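Local coordinates for protein p450 cytochrome, putative (Rippkaea orientalis, PDB 6Y01) that probably binds and carries the molybdenum cofactor, as a Rossmann-fold Moco carrier protein of the SLOG clan assembled from four copies of the chain, at residues H61-A66 and D87-A92; T95-G98 and N103-V106; V112-I117 and S123-A128; P134-N139 and K170-V175; L147-N150 and Q155-I158. All coordinates share one frame; numbering follows the deposited sequence. Where two conformers were deposited one is given.

Interaction 1 of 5, residues H61-A66 and D87-A92; sequences HASQGA and DAVDIA
Ser63 and Gln64 of helix 58-68 receive Ala88, from the loop that leads into strand 91-94, outermost in the parallel Rossmann-fold sheet of this chain. The backbones come close here: the CA atoms of Gln64 and Ala88 are 5.3 Å apart, which a methyl group on the loop side allows. Ser63 can be followed outward. Its CB lies 3.7 Å from Ala88 CB, and Ala88 O approaches the same carbon as closely. The next bond places OG anti to the carbonyl carbon and beside the backbone N (chi1 -68°). From there the hydroxyl hydrogen-bonds Met59 O, one turn back in the helix, so the polar tip is satisfied by its own helix while CB serves the loop. OG also comes within 4.4 Å of Val89 CG2, a loose contact. Ala88 points its methyl into the helix surface between two residues, since Gln64 N is also within 3.8 Å of Ala88 CB. The carboxamide of Gln64 turns back to Glu60 through NE2, leaving CG to meet the loop. The loop itself is pinned to the sheet by Thr73 OG1, which bonds both Ala88 O and Asp90 N. Beyond it, Ile91 pairs through its backbone with Thr73 and Gly75. Gln64 CG, the first carbon past CB, lies 3.8 Å from Ala88 CB.

Interaction 2 of 5, residues T95-G98 and N103-V106; sequences TGLG and NINV
The backbones around Thr95 and Ile104 stand well apart, with 9.3 Å between their CA atoms even at the nearest pair, so the loop 95-98 and helix 102-108 meet solely through side-chain ends. One methyl does the work on the helix side: Ile104 CD1 lies 3.6 Å from Leu97 CD1 and 4.1 Å from Thr95 CG2. Leu97 crosses Ile104 at about a right angle, whereas Thr95 and Ile104 reach for each other tip to tip. The loop follows strand 91-94 of the Rossmann fold and is shaped by an ST turn, in which Thr95 OG1 accepts from Leu97 N at 3.1 Å with an N-H...O angle of 151°. OG1 can do this because it sits between the backbone N and the carbonyl carbon (chi1 75°), which turns CG2 out toward the helix; the same oxygen also bonds Leu77 O. A valine here in place of the threonine would probably leave Leu97 N without its side-chain acceptor and Leu77 O without its hydroxyl partner, so that the turn could shift more easily. Neighbouring copies of the protein add to the apolar cluster: Leu97 packs on Leu97 of the second and third subunits, and Ile104 on Ile93 of the second.

Interaction 3 of 5, residues V112-I117 and S123-A128; sequences VIACGI and SEVALA
Val112 and Ala114 on strand 111-115 meet Ala128 and Val125 on helix 119-130 in two apolar pairs. The closer one joins Ala114 CB to Val125 CG2 at 3.5 Å; in the other, Val112 CG2 faces Ala128 CB at 4.1 Å. Strand residues two apart thus match helix residues three apart, in reversed order, as expected where a helix runs back across the sheet in a beta-alpha-beta unit. The CA atoms are 7.0 Å apart for Ala114 and Val125. In both valines CG2 is the touching branch: Val125, with CG1 anti to the backbone N (chi1 170°), sends CG2 to the strand and leaves CG1 for Phe148 of the next helix. Polar interactions stay within each element or lead away from the interface. Ala128 N bonds Glu124 O at 2.8 Å along the helix, and the Val112 and Ala114 backbones pair with Ile136 on the adjacent strand 135-138. Glu124 OE2 takes a weak hydrogen bond from Asn105 ND2. Since only methyl groups meet across the gap, van der Waals contact and burial of apolar surface hold helix to sheet, and the small Ala114 lets Val125 come close.

Interaction 4 of 5, residues P134-N139 and K170-V175; sequences PVILLN and KSIITV
The C-terminal helix 162-176 packs on one face of the Rossmann-fold sheet, bringing Ile172 against Pro134, just before strand 135-138, and Ile136 within it. Ile172 makes the whole contact on the helix side. Its CG2, anti to the backbone N while CG1 takes the place beside it (chi1 -69°), rests on the proline ring, 3.7 Å from Pro134 CG and 3.8 Å from Pro134 CB. The other branch reaches both residues: Ile172 CD1 is 4.1 Å from Pro134 CB and 4.4 Å from Ile136 CD1, where the fit is looser. The two side chains, Pro134 and Ile172, cross obliquely, and the ring meets both arms of the isoleucine. Trp157 on the neighbouring strand touches Pro134, Ile136 and Ile172 alike, and Ile136 also packs on Cys165, Leu168 and Ile169 of the same helix. Val135 points away and packs on helix 119-130, so successive strand residues serve the two faces of the sheet. No polar atom takes part in the meeting of side chains. Between residues 134-139 and 170-175 the contact therefore rests on apolar packing by one isoleucine, whose CG2 rests on the proline ring and whose CD1 reaches from that ring to Ile136.

Interaction 5 of 5, residues L147-N150 and Q155-I158; sequences LFAN and QVWI
With chi1 at 72°, Val156 puts CG1 between its backbone N and its carbonyl carbon, and this rotation carries the methyl against the main chain of Phe148 and Ala149. Helix 142-151 is thereby joined to residues 155-158, which include strand 157-158, in the beta-alpha-beta unit that begins with strand 135-138, the last such unit of this Rossmann fold. The methyl sits on the peptide linking the two helix residues: Val156 CG1 is 3.8 Å from Ala149 N and equally far from Ala149 CA, and 4.0 Å from Phe148 C. Side chains contribute from farther off, with Ala149 CB at 4.3 Å and Phe148 CB at 4.4 Å from the same CG1. A distance of 5.9 Å between the CA atoms of Ala149 and Val156 fits such a methyl-on-backbone contact, in which a single methyl separates the two main chains.

The Phe148 ring goes the other way. Its CB starts toward Val156, but the ring ends among Leu122, Val125, Ala126 and Leu129 of helix 119-130, and it also packs on Leu122 of the fourth subunit. Val156 meanwhile touches Val135 and Leu137 of the adjacent strand, so it bridges helix and sheet. The turn between the segments is drawn together by Ser152, whose OG bonds Phe148 O and has weak hydrogen bonds with Gln155 N and Val156 N. On the residues flanking Val156, Gln155 O lies 3.3 Å above the plane of the Trp157 ring, offset toward its rim.

Interactions 1, 3, 4 and 5 reach the same parallel sheet: interaction 1 at strand 91-94 and interaction 5 at strand 157-158, the outermost strands of this chain, their centres about 28 Å apart. Interactions 3, 4 and 5 interlock, with centres 11 to 12 Å apart. Strand pairing joins 3 to 4 (Val112 O to Ile136 N, 2.8 Å) and 4 to 5 (Leu137 N to Trp157 O, 2.8 Å), and interaction 5 is nested in the chain loop closed by interaction 4. Interaction 2, between a loop and helix 102-108, packs on interaction 3 through Val106 CG1 and Ala128 CB, 3.9 Å apart. Interactions 1 and 2 both reach the second subunit, 3 and 5 the fourth.

Interaction 1 of 5, residues H61-A66 and D87-A92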
loop_
_atom_site.group_PDB
_atom_site.type_symbol
_atom_site.label_atom_id
_atom_site.label_comp_id
_atom_site.label_asym_id
_atom_site.label_seq_id
_atom_site.Cartn_x
_atom_site.Cartn_y
_atom_site.Cartn_z
ATOM N N HIS D 61 -6.627 16.004 19.126
ATOM C CA HIS D 61 -7.725 16.743 19.808
ATOM C C HIS D 61 -9.094 16.139 19.464
ATOM O O HIS D 61 -9.954 15.995 20.345
ATOM C CB HIS D 61 -7.667 18.221 19.452
ATOM C CG HIS D 61 -6.666 19.020 20.161
ATOM N ND1 HIS D 61 -5.313 18.828 20.078
ATOM C CD2 HIS D 61 -6.848 20.045 21.034
ATOM C CE1 HIS D 61 -4.689 19.679 20.889
ATOM N NE2 HIS D 61 -5.616 20.464 21.426
ATOM N N ALA D 62 -9.309 15.748 18.186
ATOM C CA ALA D 62 -10.539 15.087 17.817
ATOM C C ALA D 62 -10.692 13.781 18.613
ATOM O O ALA D 62 -11.789 13.476 19.115
ATOM C CB ALA D 62 -10.558 14.835 16.319
ATOM N N SER D 63 -9.651 12.974 18.698
ATOM C CA SER D 63 -9.697 11.666 19.370
ATOM C C SER D 63 -9.994 11.890 20.852
ATOM O O SER D 63 -10.829 11.161 21.409
ATOM C CB SER D 63 -8.411 10.879 19.192
ATOM O OG SER D 63 -8.302 10.502 17.848
ATOM N N GLN D 64 -9.336 12.853 21.490
ATOM C CA GLN D 64 -9.613 13.140 22.910
ATOM C C GLN D 64 -11.060 13.613 23.058
ATOM O O GLN D 64 -11.699 13.295 24.074
ATOM C CB GLN D 64 -8.615 14.145 23.446
ATOM C CG GLN D 64 -7.216 13.563 23.637
ATOM C CD GLN D 64 -6.283 14.397 24.471
ATOM O OE1 GLN D 64 -6.722 15.205 25.311
ATOM N NE2 GLN D 64 -4.985 14.174 24.374
ATOM N N GLY D 65 -11.574 14.425 22.158
ATOM C CA GLY D 65 -12.974 14.864 22.187
ATOM C C GLY D 65 -13.940 13.699 22.155
ATOM O O GLY D 65 -14.882 13.618 22.948
ATOM N N ALA D 66 -13.701 12.772 21.234
ATOM C CA ALA D 66 -14.560 11.603 21.075
ATOM C C ALA D 66 -14.482 10.780 22.359
ATOM O O ALA D 66 -15.516 10.274 22.821
ATOM C CB ALA D 66 -14.183 10.778 19.836
ATOM N N ASP D 87 -3.186 7.363 23.802
ATOM C CA ASP D 87 -4.184 6.670 24.600
ATOM C C ASP D 87 -5.568 7.002 24.115
ATOM O O ASP D 87 -6.468 6.276 24.468
ATOM C CB ASP D 87 -4.121 7.139 26.079
ATOM C CG ASP D 87 -2.950 6.566 26.850
ATOM O OD1 ASP D 87 -2.261 5.641 26.339
ATOM O OD2 ASP D 87 -2.762 7.008 27.996
ATOM N N ALA D 88 -5.762 8.052 23.318
ATOM C CA ALA D 88 -7.129 8.413 22.855
ATOM C C ALA D 88 -7.593 7.625 21.619
ATOM O O ALA D 88 -8.766 7.757 21.228
ATOM C CB ALA D 88 -7.221 9.864 22.578
ATOM N N VAL D 89 -6.726 6.744 21.118
ATOM C CA VAL D 89 -7.061 5.874 19.972
ATOM C C VAL D 89 -7.415 4.508 20.505
ATOM O O VAL D 89 -6.529 3.850 21.108
ATOM C CB VAL D 89 -5.870 5.751 19.008
ATOM C CG1 VAL D 89 -6.156 4.664 17.916
ATOM C CG2 VAL D 89 -5.503 7.117 18.422
ATOM N N ASP D 90 -8.629 4.038 20.282
ATOM C CA ASP D 90 -9.064 2.702 20.799
ATOM C C ASP D 90 -8.553 1.556 19.909
ATOM O O ASP D 90 -8.138 0.514 20.423
ATOM C CB ASP D 90 -10.581 2.599 20.831
ATOM C CG ASP D 90 -11.230 3.546 21.809
ATOM O OD1 ASP D 90 -10.656 3.751 22.909
ATOM O OD2 ASP D 90 -12.271 4.153 21.465
ATOM N N ILE D 91 -8.603 1.770 18.581
ATOM C CA ILE D 91 -8.251 0.724 17.606
ATOM C C ILE D 91 -7.148 1.272 16.700
ATOM O O ILE D 91 -7.395 2.216 15.972
ATOM C CB ILE D 91 -9.482 0.319 16.761
ATOM C CG1 ILE D 91 -10.652 -0.167 17.627
ATOM C CG2 ILE D 91 -9.076 -0.709 15.676
ATOM C CD1 ILE D 91 -10.352 -1.397 18.402
ATOM N N ALA D 92 -5.969 0.740 16.854
ATOM C CA ALA D 92 -4.786 1.141 16.074
ATOM C C ALA D 92 -4.623 0.192 14.891
ATOM O O ALA D 92 -4.201 -0.958 15.054
ATOM C CB ALA D 92 -3.569 1.131 16.956
#

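Interaction 2 of 5, residues T95-G98 and N103-V106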
loop_
_atom_site.group_PDB
_atom_site.type_symbol
_atom_site.label_atom_id
_atom_site.label_comp_id
_atom_site.label_asym_id
_atom_site.label_seq_id
_atom_site.Cartn_x
_atom_site.Cartn_y
_atom_site.Cartn_z
ATOM N N THR D 95 -0.359 0.296 9.519
ATOM C CA THR D 95 -0.313 0.023 8.059
ATOM C C THR D 95 1.100 -0.228 7.565
ATOM O O THR D 95 1.208 -0.922 6.551
ATOM C CB THR D 95 -0.972 1.131 7.249
ATOM O OG1 THR D 95 -0.162 2.282 7.182
ATOM C CG2 THR D 95 -2.378 1.418 7.715
ATOM N N GLY D 96 2.105 0.406 8.104
ATOM C CA GLY D 96 3.453 0.357 7.582
ATOM C C GLY D 96 3.537 0.988 6.173
ATOM O O GLY D 96 4.468 0.652 5.455
ATOM N N LEU D 97 2.598 1.861 5.813
ATOM C CA LEU D 97 2.542 2.410 4.449
ATOM C C LEU D 97 2.982 3.860 4.360
ATOM O O LEU D 97 2.993 4.405 3.245
ATOM C CB LEU D 97 1.109 2.333 3.944
ATOM C CG LEU D 97 0.466 0.960 3.891
ATOM C CD1 LEU D 97 -0.983 1.154 3.463
ATOM C CD2 LEU D 97 1.173 0.021 2.969
ATOM N N GLY D 98 3.423 4.466 5.448
ATOM C CA GLY D 98 3.725 5.895 5.391
ATOM C C GLY D 98 2.538 6.719 4.912
ATOM O O GLY D 98 1.387 6.399 5.173
ATOM N N ASN D 103 -5.004 7.091 1.578
ATOM C CA ASN D 103 -6.093 6.583 0.740
ATOM C C ASN D 103 -7.012 5.682 1.572
ATOM O O ASN D 103 -8.205 5.668 1.341
ATOM C CB ASN D 103 -5.586 5.898 -0.551
ATOM C CG ASN D 103 -6.623 5.979 -1.667
ATOM O OD1 ASN D 103 -7.208 7.025 -1.977
ATOM N ND2 ASN D 103 -6.811 4.865 -2.344
ATOM N N ILE D 104 -6.451 4.939 2.529
ATOM C CA ILE D 104 -7.274 4.093 3.410
ATOM C C ILE D 104 -8.173 4.974 4.255
ATOM O O ILE D 104 -9.367 4.648 4.392
ATOM C CB ILE D 104 -6.377 3.227 4.309
ATOM C CG1 ILE D 104 -5.464 2.343 3.449
ATOM C CG2 ILE D 104 -7.248 2.416 5.258
ATOM C CD1 ILE D 104 -4.504 1.536 4.240
ATOM N N ASN D 105 -7.622 6.089 4.745
ATOM C CA ASN D 105 -8.447 6.988 5.586
ATOM C C ASN D 105 -9.702 7.397 4.828
ATOM O O ASN D 105 -10.790 7.434 5.331
ATOM C CB ASN D 105 -7.694 8.267 5.987
ATOM C CG ASN D 105 -6.453 8.028 6.834
ATOM O OD1 ASN D 105 -6.187 6.951 7.191
ATOM N ND2 ASN D 105 -5.630 9.062 7.059
ATOM N N VAL D 106 -9.496 7.767 3.544
ATOM C CA VAL D 106 -10.633 8.337 2.774
ATOM C C VAL D 106 -11.574 7.257 2.291
ATOM O O VAL D 106 -12.789 7.459 2.347
ATOM C CB VAL D 106 -10.212 9.370 1.743
ATOM C CG1 VAL D 106 -9.356 10.481 2.383
ATOM C CG2 VAL D 106 -9.549 8.696 0.601
#

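Interaction 3 of 5, residues V112-I117 and S123-A128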
loop_
_atom_site.group_PDB
_atom_site.type_symbol
_atom_site.label_atom_id
_atom_site.label_comp_id
_atom_site.label_asym_id
_atom_site.label_seq_id
_atom_site.Cartn_x
_atom_site.Cartn_y
_atom_site.Cartn_z
ATOM N N VAL D 112 -15.616 12.796 5.078
ATOM C CA VAL D 112 -14.279 13.269 5.468
ATOM C C VAL D 112 -14.435 14.742 5.822
ATOM O O VAL D 112 -15.021 15.512 5.039
ATOM C CB VAL D 112 -13.269 13.100 4.296
ATOM C CG1 VAL D 112 -11.952 13.757 4.628
ATOM C CG2 VAL D 112 -13.058 11.637 3.956
ATOM N N ILE D 113 -13.972 15.116 7.019
ATOM C CA ILE D 113 -13.903 16.527 7.414
ATOM C C ILE D 113 -12.447 16.944 7.473
ATOM O O ILE D 113 -11.626 16.273 8.147
ATOM C CB ILE D 113 -14.543 16.763 8.797
ATOM C CG1 ILE D 113 -15.986 16.257 8.861
ATOM C CG2 ILE D 113 -14.417 18.218 9.165
ATOM C CD1 ILE D 113 -16.605 16.316 10.245
ATOM N N ALA D 114 -12.144 18.037 6.787
ATOM C CA ALA D 114 -10.828 18.659 6.864
ATOM C C ALA D 114 -10.970 19.837 7.813
ATOM O O ALA D 114 -11.607 20.841 7.477
ATOM C CB ALA D 114 -10.323 19.106 5.497
ATOM N N CYS D 115 -10.341 19.683 8.970
ATOM C CA CYS D 115 -10.390 20.675 10.037
ATOM C C CYS D 115 -9.050 21.380 10.053
ATOM O O CYS D 115 -8.082 20.868 10.613
ATOM C CB CYS D 115 -10.733 19.953 11.344
ATOM S SG CYS D 115 -10.849 20.991 12.782
ATOM N N GLY D 116 -9.000 22.543 9.416
ATOM C CA GLY D 116 -7.760 23.251 9.112
ATOM C C GLY D 116 -7.165 22.762 7.797
ATOM O O GLY D 116 -7.728 21.920 7.100
ATOM N N ILE D 117 -6.000 23.258 7.472
ATOM C CA ILE D 117 -5.348 22.956 6.168
ATOM C C ILE D 117 -3.856 22.844 6.388
ATOM O O ILE D 117 -3.279 23.441 7.289
ATOM C CB ILE D 117 -5.719 24.034 5.142
ATOM C CG1 ILE D 117 -5.387 23.562 3.728
ATOM C CG2 ILE D 117 -5.023 25.320 5.511
ATOM C CD1 ILE D 117 -6.327 22.452 3.257
ATOM N N SER D 123 -3.643 16.633 0.570
ATOM C CA SER D 123 -3.551 15.329 -0.141
ATOM C C SER D 123 -4.790 14.488 0.156
ATOM O O SER D 123 -5.343 13.879 -0.755
ATOM C CB SER D 123 -2.271 14.576 0.150
ATOM O OG SER D 123 -2.281 13.865 1.388
ATOM N N GLU D 124 -5.229 14.441 1.432
ATOM C CA GLU D 124 -6.392 13.624 1.775
ATOM C C GLU D 124 -7.681 14.161 1.174
ATOM O O GLU D 124 -8.492 13.366 0.701
ATOM C CB GLU D 124 -6.535 13.520 3.307
ATOM C CG GLU D 124 -5.453 12.663 3.834
ATOM C CD GLU D 124 -5.565 12.111 5.180
ATOM O OE1 GLU D 124 -6.775 11.820 5.585
ATOM O OE2 GLU D 124 -4.506 11.808 5.754
ATOM N N VAL D 125 -7.872 15.467 1.224
ATOM C CA VAL D 125 -9.078 16.054 0.590
ATOM C C VAL D 125 -9.080 15.729 -0.906
ATOM O O VAL D 125 -10.109 15.345 -1.406
ATOM C CB VAL D 125 -9.154 17.548 0.836
ATOM C CG1 VAL D 125 -10.237 18.204 0.007
ATOM C CG2 VAL D 125 -9.389 17.842 2.324
ATOM N N ALA D 126 -7.936 15.909 -1.555
ATOM C CA ALA D 126 -7.852 15.638 -3.001
ATOM C C ALA D 126 -8.222 14.179 -3.277
ATOM O O ALA D 126 -9.007 13.905 -4.214
ATOM C CB ALA D 126 -6.486 16.020 -3.522
ATOM N N LEU D 127 -7.638 13.246 -2.524
ATOM C CA LEU D 127 -7.944 11.803 -2.696
ATOM C C LEU D 127 -9.419 11.509 -2.415
ATOM O O LEU D 127 -10.037 10.728 -3.089
ATOM C CB LEU D 127 -7.029 10.942 -1.820
ATOM C CG LEU D 127 -5.557 10.925 -2.216
ATOM C CD1 LEU D 127 -4.706 10.269 -1.117
ATOM C CD2 LEU D 127 -5.371 10.211 -3.519
ATOM N N ALA D 128 -9.965 12.108 -1.341
ATOM C CA ALA D 128 -11.380 11.881 -1.050
ATOM C C ALA D 128 -12.258 12.354 -2.200
ATOM O O ALA D 128 -13.154 11.615 -2.628
ATOM C CB ALA D 128 -11.755 12.599 0.238
#

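Interaction 4 of 5, residues P134-N139 and K170-V175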
loop_
_atom_site.group_PDB
_atom_site.type_symbol
_atom_site.label_atom_id
_atom_site.label_comp_id
_atom_site.label_asym_id
_atom_site.label_seq_id
_atom_site.Cartn_x
_atom_site.Cartn_y
_atom_site.Cartn_z
ATOM N N PRO D 134 -17.900 12.230 0.117
ATOM C CA PRO D 134 -18.328 13.529 0.621
ATOM C C PRO D 134 -17.248 14.151 1.504
ATOM O O PRO D 134 -16.681 13.462 2.390
ATOM C CB PRO D 134 -19.582 13.224 1.465
ATOM C CG PRO D 134 -19.998 11.874 1.030
ATOM C CD PRO D 134 -18.732 11.133 0.607
ATOM N N VAL D 135 -16.980 15.430 1.254
ATOM C CA VAL D 135 -15.935 16.173 1.967
ATOM C C VAL D 135 -16.524 17.459 2.498
ATOM O O VAL D 135 -17.161 18.191 1.752
ATOM C CB VAL D 135 -14.713 16.471 1.102
ATOM C CG1 VAL D 135 -13.726 17.357 1.849
ATOM C CG2 VAL D 135 -14.057 15.196 0.632
ATOM N N ILE D 136 -16.249 17.708 3.789
ATOM C CA ILE D 136 -16.613 18.972 4.440
ATOM C C ILE D 136 -15.338 19.690 4.824
ATOM O O ILE D 136 -14.495 19.111 5.536
ATOM C CB ILE D 136 -17.491 18.729 5.667
ATOM C CG1 ILE D 136 -18.760 17.969 5.296
ATOM C CG2 ILE D 136 -17.787 20.039 6.356
ATOM C CD1 ILE D 136 -19.552 17.481 6.503
ATOM N N LEU D 137 -15.205 20.940 4.399
ATOM C CA LEU D 137 -14.074 21.788 4.807
ATOM C C LEU D 137 -14.509 22.680 5.961
ATOM O O LEU D 137 -15.487 23.397 5.853
ATOM C CB LEU D 137 -13.609 22.632 3.621
ATOM C CG LEU D 137 -13.264 21.838 2.354
ATOM C CD1 LEU D 137 -12.841 22.813 1.242
ATOM C CD2 LEU D 137 -12.178 20.839 2.617
ATOM N N LEU D 138 -13.716 22.652 7.006
ATOM C CA LEU D 138 -13.896 23.538 8.190
ATOM C C LEU D 138 -12.576 24.273 8.405
ATOM O O LEU D 138 -11.665 23.755 9.077
ATOM C CB LEU D 138 -14.350 22.693 9.385
ATOM C CG LEU D 138 -14.621 23.500 10.634
ATOM C CD1 LEU D 138 -15.867 24.340 10.514
ATOM C CD2 LEU D 138 -14.775 22.537 11.781
ATOM N N ASN D 139 -12.419 25.401 7.708
ATOM C CA ASN D 139 -11.143 26.126 7.733
ATOM C C ASN D 139 -11.360 27.558 7.306
ATOM O O ASN D 139 -12.469 27.906 6.873
ATOM C CB ASN D 139 -10.069 25.461 6.869
ATOM C CG ASN D 139 -10.342 25.496 5.390
ATOM O OD1 ASN D 139 -10.711 26.539 4.834
ATOM N ND2 ASN D 139 -10.219 24.332 4.790
ATOM N N LYS D 170 -25.583 14.624 8.631
ATOM C CA LYS D 170 -26.932 14.043 8.698
ATOM C C LYS D 170 -27.629 14.144 7.343
ATOM O O LYS D 170 -28.277 13.189 6.940
ATOM C CB LYS D 170 -27.728 14.712 9.815
ATOM C CG LYS D 170 -27.247 14.303 11.189
ATOM C CD LYS D 170 -27.929 15.009 12.282
ATOM C CE LYS D 170 -27.415 14.499 13.613
ATOM N NZ LYS D 170 -27.757 15.448 14.702
ATOM N N SER D 171 -27.495 15.278 6.645
ATOM C CA SER D 171 -28.141 15.435 5.318
ATOM C C SER D 171 -27.488 14.492 4.302
ATOM O O SER D 171 -28.217 13.935 3.437
ATOM C CB SER D 171 -28.153 16.858 4.875
ATOM O OG SER D 171 -26.843 17.285 4.614
ATOM N N ILE D 172 -26.176 14.299 4.392
ATOM C CA ILE D 172 -25.417 13.453 3.435
ATOM C C ILE D 172 -25.788 11.987 3.632
ATOM O O ILE D 172 -26.089 11.289 2.640
ATOM C CB ILE D 172 -23.905 13.682 3.590
ATOM C CG1 ILE D 172 -23.540 15.089 3.089
ATOM C CG2 ILE D 172 -23.105 12.594 2.868
ATOM C CD1 ILE D 172 -22.215 15.588 3.555
ATOM N N ILE D 173 -25.750 11.504 4.864
ATOM C CA ILE D 173 -25.944 10.059 5.105
ATOM C C ILE D 173 -27.435 9.719 4.953
ATOM O O ILE D 173 -27.729 8.566 4.642
ATOM C CB ILE D 173 -25.257 9.583 6.405
ATOM C CG1 ILE D 173 -25.914 10.128 7.666
ATOM C CG2 ILE D 173 -23.761 9.914 6.353
ATOM C CD1 ILE D 173 -25.140 9.791 8.951
ATOM N N THR D 174 -28.337 10.703 5.033
ATOM C CA THR D 174 -29.789 10.483 4.758
ATOM C C THR D 174 -30.030 10.253 3.269
ATOM O O THR D 174 -30.883 9.402 2.952
ATOM C CB THR D 174 -30.690 11.615 5.265
ATOM O OG1 THR D 174 -30.330 12.836 4.618
ATOM C CG2 THR D 174 -30.593 11.779 6.766
ATOM N N VAL D 175 -29.312 10.976 2.395
ATOM C CA VAL D 175 -29.409 10.887 0.898
ATOM C C VAL D 175 -28.806 9.567 0.412
ATOM O O VAL D 175 -29.328 8.986 -0.568
ATOM C CB VAL D 175 -28.662 12.047 0.201
ATOM C CG1 VAL D 175 -28.459 11.815 -1.291
ATOM C CG2 VAL D 175 -29.344 13.382 0.413
#

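Interaction 5 of 5, residues L147-N150 and Q155-I158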
loop_
_atom_site.group_PDB
_atom_site.type_symbol
_atom_site.label_atom_id
_atom_site.label_comp_id
_atom_site.label_asym_id
_atom_site.label_seq_id
_atom_site.Cartn_x
_atom_site.Cartn_y
_atom_site.Cartn_z
ATOM N N LEU D 147 -10.320 26.323 -4.860
ATOM C CA LEU D 147 -9.648 25.307 -5.693
ATOM C C LEU D 147 -10.430 23.987 -5.672
ATOM O O LEU D 147 -10.702 23.401 -6.733
ATOM C CB LEU D 147 -8.226 25.104 -5.188
ATOM C CG LEU D 147 -7.397 24.117 -6.013
ATOM C CD1 LEU D 147 -7.363 24.453 -7.516
ATOM C CD2 LEU D 147 -5.975 24.111 -5.487
ATOM N N PHE D 148 -10.810 23.519 -4.484
ATOM C CA PHE D 148 -11.534 22.240 -4.381
ATOM C C PHE D 148 -12.948 22.344 -4.967
ATOM O O PHE D 148 -13.420 21.360 -5.530
ATOM C CB PHE D 148 -11.527 21.749 -2.934
ATOM C CG PHE D 148 -10.206 21.169 -2.542
ATOM C CD1 PHE D 148 -9.603 20.182 -3.311
ATOM C CD2 PHE D 148 -9.571 21.577 -1.388
ATOM C CE1 PHE D 148 -8.407 19.624 -2.953
ATOM C CE2 PHE D 148 -8.366 21.019 -1.011
ATOM C CZ PHE D 148 -7.796 20.032 -1.790
ATOM N N ALA D 149 -13.616 23.482 -4.819
ATOM C CA ALA D 149 -14.949 23.679 -5.420
ATOM C C ALA D 149 -14.799 23.540 -6.944
ATOM O O ALA D 149 -15.589 22.845 -7.576
ATOM C CB ALA D 149 -15.531 25.027 -5.041
ATOM N N ASN D 150 -13.757 24.140 -7.509
ATOM C CA ASN D 150 -13.540 24.097 -8.975
ATOM C C ASN D 150 -13.259 22.651 -9.427
ATOM O O ASN D 150 -13.930 22.163 -10.356
ATOM C CB ASN D 150 -12.387 24.995 -9.400
ATOM C CG ASN D 150 -12.665 26.470 -9.232
ATOM O OD1 ASN D 150 -13.807 26.878 -9.008
ATOM N ND2 ASN D 150 -11.622 27.283 -9.352
ATOM N N GLN D 155 -18.840 19.811 -5.550
ATOM C CA GLN D 155 -19.347 18.708 -4.684
ATOM C C GLN D 155 -18.847 18.844 -3.230
ATOM O O GLN D 155 -19.474 18.348 -2.359
ATOM C CB GLN D 155 -19.034 17.357 -5.329
ATOM C CG GLN D 155 -19.755 17.200 -6.658
ATOM C CD GLN D 155 -21.263 17.389 -6.559
ATOM O OE1 GLN D 155 -21.948 16.675 -5.814
ATOM N NE2 GLN D 155 -21.789 18.407 -7.245
ATOM N N VAL D 156 -17.768 19.530 -3.001
ATOM C CA VAL D 156 -17.253 19.782 -1.645
ATOM C C VAL D 156 -18.220 20.692 -0.871
ATOM O O VAL D 156 -18.847 21.570 -1.431
ATOM C CB VAL D 156 -15.844 20.367 -1.770
ATOM C CG1 VAL D 156 -15.862 21.789 -2.272
ATOM C CG2 VAL D 156 -15.113 20.275 -0.472
ATOM N N TRP D 157 -18.325 20.468 0.422
ATOM C CA TRP D 157 -19.146 21.308 1.332
ATOM C C TRP D 157 -18.240 22.167 2.207
ATOM O O TRP D 157 -17.184 21.704 2.613
ATOM C CB TRP D 157 -20.014 20.434 2.231
ATOM C CG TRP D 157 -21.260 19.954 1.563
ATOM C CD1 TRP D 157 -22.479 20.579 1.496
ATOM C CD2 TRP D 157 -21.431 18.680 0.958
ATOM N NE1 TRP D 157 -23.381 19.788 0.841
ATOM C CE2 TRP D 157 -22.761 18.614 0.495
ATOM C CE3 TRP D 157 -20.573 17.608 0.746
ATOM C CZ2 TRP D 157 -23.250 17.503 -0.177
ATOM C CZ3 TRP D 157 -21.053 16.512 0.065
ATOM C CH2 TRP D 157 -22.376 16.450 -0.366
ATOM N N ILE D 158 -18.669 23.377 2.488
ATOM C CA ILE D 158 -17.957 24.327 3.365
ATOM C C ILE D 158 -18.793 24.512 4.632
ATOM O O ILE D 158 -19.914 24.983 4.545
ATOM C CB ILE D 158 -17.728 25.683 2.684
ATOM C CG1 ILE D 158 -17.130 25.507 1.288
ATOM C CG2 ILE D 158 -16.868 26.563 3.581
ATOM C CD1 ILE D 158 -15.801 24.882 1.260
#